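Long-range contact in hypothetical protein PP5205 (Pseudomonas putida, PDB 2G2X), which is of unknown function but has an EVE fold, akin to PUA and ASCH domains, and so may bind modified nucleic acid: residues F37-S42 against P93-D98. Residues are numbered along the deposited sequence; the frame is centred on the assembly and turned at random.
Sequences FLRAMS and PWSAVD
Arg39 grips the hydroxyl of Ser95 side-on with two nitrogens. Arg39 NE gives the straighter bond to Ser95 OG, at 2.8 Å. Its N-H...O angle is 161°. Arg39 NH2 reaches Ser95 OG at 3.1 Å over a more bent path of 136°. OG lies almost in the guanidinium plane, and the NE hydrogen points at it more directly than that of NH2. The arginine chain is extended from CG to NE, which carries the charged group along the strand to this serine. A water lies 2.8 Å from Trp94 O and within weak reach of Arg39 NH2. Pro93 O is near NH2 too, but the angle is poor, and this carbonyl accepts from Arg35 NH1 instead. The contact sets the end of helix 32-38 and the type I turn Leu38 to Met41 against the start of strand 95-110, in the mixed sheet of the EVE domain. An alanine in place of Ser95 would probably leave NE and NH2 without the hydroxyl they share and the guanidinium freer to turn. The rest of the contact is mostly apolar side chain, with Leu38 CD1 3.4 Å from Ser95 O. Leu38 CD2 meets Val97 CG2 at 4.0 Å. The selenium of Met41, a selenomethionine, touches Val97 CG2 more loosely, at 4.5 Å. Leu38 O accepts from Met41 N, closing the turn, and Val97 pairs through its backbone with Trp26.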
loop_
_atom_site.group_PDB
_atom_site.type_symbol
_atom_site.label_atom_id
_atom_site.label_comp_id
_atom_site.label_asym_id
_atom_site.label_seq_id
_atom_site.Cartn_x
_atom_site.Cartn_y
_atom_site.Cartn_z
ATOM N N PHE A 37 4.937 5.496 -7.953
ATOM C CA PHE A 37 4.386 4.172 -8.181
ATOM C C PHE A 37 2.859 4.241 -8.179
ATOM O O PHE A 37 2.208 3.538 -8.949
ATOM C CB PHE A 37 4.884 3.176 -7.136
ATOM C CG PHE A 37 6.310 2.733 -7.353
ATOM C CD1 PHE A 37 6.767 2.410 -8.636
ATOM C CD2 PHE A 37 7.190 2.604 -6.272
ATOM C CE1 PHE A 37 8.087 1.964 -8.846
ATOM C CE2 PHE A 37 8.505 2.161 -6.463
ATOM C CZ PHE A 37 8.957 1.839 -7.755
ATOM N N LEU A 38 2.288 5.088 -7.323
ATOM C CA LEU A 38 0.835 5.242 -7.284
ATOM C C LEU A 38 0.351 5.692 -8.650
ATOM O O LEU A 38 -0.675 5.228 -9.134
ATOM C CB LEU A 38 0.389 6.302 -6.268
ATOM C CG LEU A 38 0.414 6.048 -4.763
ATOM C CD1 LEU A 38 -0.270 7.218 -4.048
ATOM C CD2 LEU A 38 -0.302 4.751 -4.440
ATOM N N ARG A 39 1.092 6.608 -9.264
ATOM C CA ARG A 39 0.718 7.135 -10.571
ATOM C C ARG A 39 0.876 6.132 -11.703
ATOM O O ARG A 39 0.453 6.384 -12.828
ATOM C CB ARG A 39 1.528 8.402 -10.861
ATOM C CG ARG A 39 1.169 9.545 -9.915
ATOM C CD ARG A 39 2.074 10.754 -10.089
ATOM N NE ARG A 39 1.538 11.906 -9.371
ATOM C CZ ARG A 39 2.032 13.135 -9.446
ATOM N NH1 ARG A 39 3.091 13.385 -10.207
ATOM N NH2 ARG A 39 1.447 14.120 -8.779
ATOM N N ALA A 40 1.483 4.993 -11.406
ATOM C CA ALA A 40 1.678 3.962 -12.414
ATOM C C ALA A 40 0.580 2.915 -12.313
ATOM O O ALA A 40 0.421 2.084 -13.204
ATOM C CB ALA A 40 3.043 3.305 -12.236
HETATM N N MSE A 41 -0.183 2.960 -11.226
HETATM C CA MSE A 41 -1.254 1.996 -11.014
HETATM C C MSE A 41 -2.424 2.176 -11.956
HETATM O O MSE A 41 -2.692 3.276 -12.433
HETATM C CB MSE A 41 -1.747 2.061 -9.565
HETATM C CG MSE A 41 -0.718 1.568 -8.556
HETATM SE SE MSE A 41 -1.243 1.833 -6.715
HETATM C CE MSE A 41 0.261 1.018 -5.833
ATOM N N SER A 42 -3.112 1.074 -12.231
ATOM C CA SER A 42 -4.285 1.094 -13.094
ATOM C C SER A 42 -5.454 0.486 -12.327
ATOM O O SER A 42 -5.245 -0.297 -11.398
ATOM C CB SER A 42 -4.033 0.276 -14.363
ATOM O OG SER A 42 -2.996 0.855 -15.142
ATOM N N PRO A 93 1.486 18.558 -5.562
ATOM C CA PRO A 93 2.449 17.522 -5.923
ATOM C C PRO A 93 2.066 16.104 -5.514
ATOM O O PRO A 93 2.706 15.148 -5.948
ATOM C CB PRO A 93 3.722 17.991 -5.231
ATOM C CG PRO A 93 3.199 18.591 -3.978
ATOM C CD PRO A 93 1.995 19.386 -4.454
ATOM N N TRP A 94 1.013 15.960 -4.711
ATOM C CA TRP A 94 0.631 14.636 -4.236
ATOM C C TRP A 94 -0.574 13.972 -4.873
ATOM O O TRP A 94 -1.510 14.630 -5.336
ATOM C CB TRP A 94 0.480 14.683 -2.722
ATOM C CG TRP A 94 1.680 15.325 -2.109
ATOM C CD1 TRP A 94 1.743 16.551 -1.513
ATOM C CD2 TRP A 94 3.022 14.811 -2.112
ATOM N NE1 TRP A 94 3.037 16.835 -1.148
ATOM C CE2 TRP A 94 3.845 15.786 -1.501
ATOM C CE3 TRP A 94 3.607 13.620 -2.571
ATOM C CZ2 TRP A 94 5.230 15.612 -1.341
ATOM C CZ3 TRP A 94 4.984 13.444 -2.412
ATOM C CH2 TRP A 94 5.779 14.439 -1.799
ATOM N N SER A 95 -0.528 12.645 -4.888
ATOM C CA SER A 95 -1.579 11.839 -5.489
ATOM C C SER A 95 -2.117 10.779 -4.547
ATOM O O SER A 95 -1.443 10.342 -3.615
ATOM C CB SER A 95 -1.052 11.149 -6.753
ATOM O OG SER A 95 -0.718 12.087 -7.760
ATOM N N ALA A 96 -3.348 10.367 -4.807
ATOM C CA ALA A 96 -3.994 9.336 -4.020
ATOM C C ALA A 96 -4.655 8.394 -5.007
ATOM O O ALA A 96 -4.729 8.689 -6.198
ATOM C CB ALA A 96 -5.044 9.956 -3.103
ATOM N N VAL A 97 -5.106 7.247 -4.517
ATOM C CA VAL A 97 -5.818 6.287 -5.348
ATOM C C VAL A 97 -6.880 5.732 -4.423
ATOM O O VAL A 97 -6.746 5.845 -3.207
ATOM C CB VAL A 97 -4.906 5.127 -5.843
ATOM C CG1 VAL A 97 -3.831 5.670 -6.777
ATOM C CG2 VAL A 97 -4.286 4.396 -4.660
ATOM N N ASP A 98 -7.942 5.162 -4.983
ATOM C CA ASP A 98 -8.989 4.584 -4.154
ATOM C C ASP A 98 -8.879 3.072 -4.240
ATOM O O ASP A 98 -8.577 2.522 -5.301
ATOM C CB ASP A 98 -10.375 5.047 -4.615
ATOM C CG ASP A 98 -10.631 6.515 -4.312
ATOM O OD1 ASP A 98 -9.934 7.077 -3.438
ATOM O OD2 ASP A 98 -11.534 7.103 -4.941
HETATM O O HOH W 1 -1.239 15.791 -7.853
#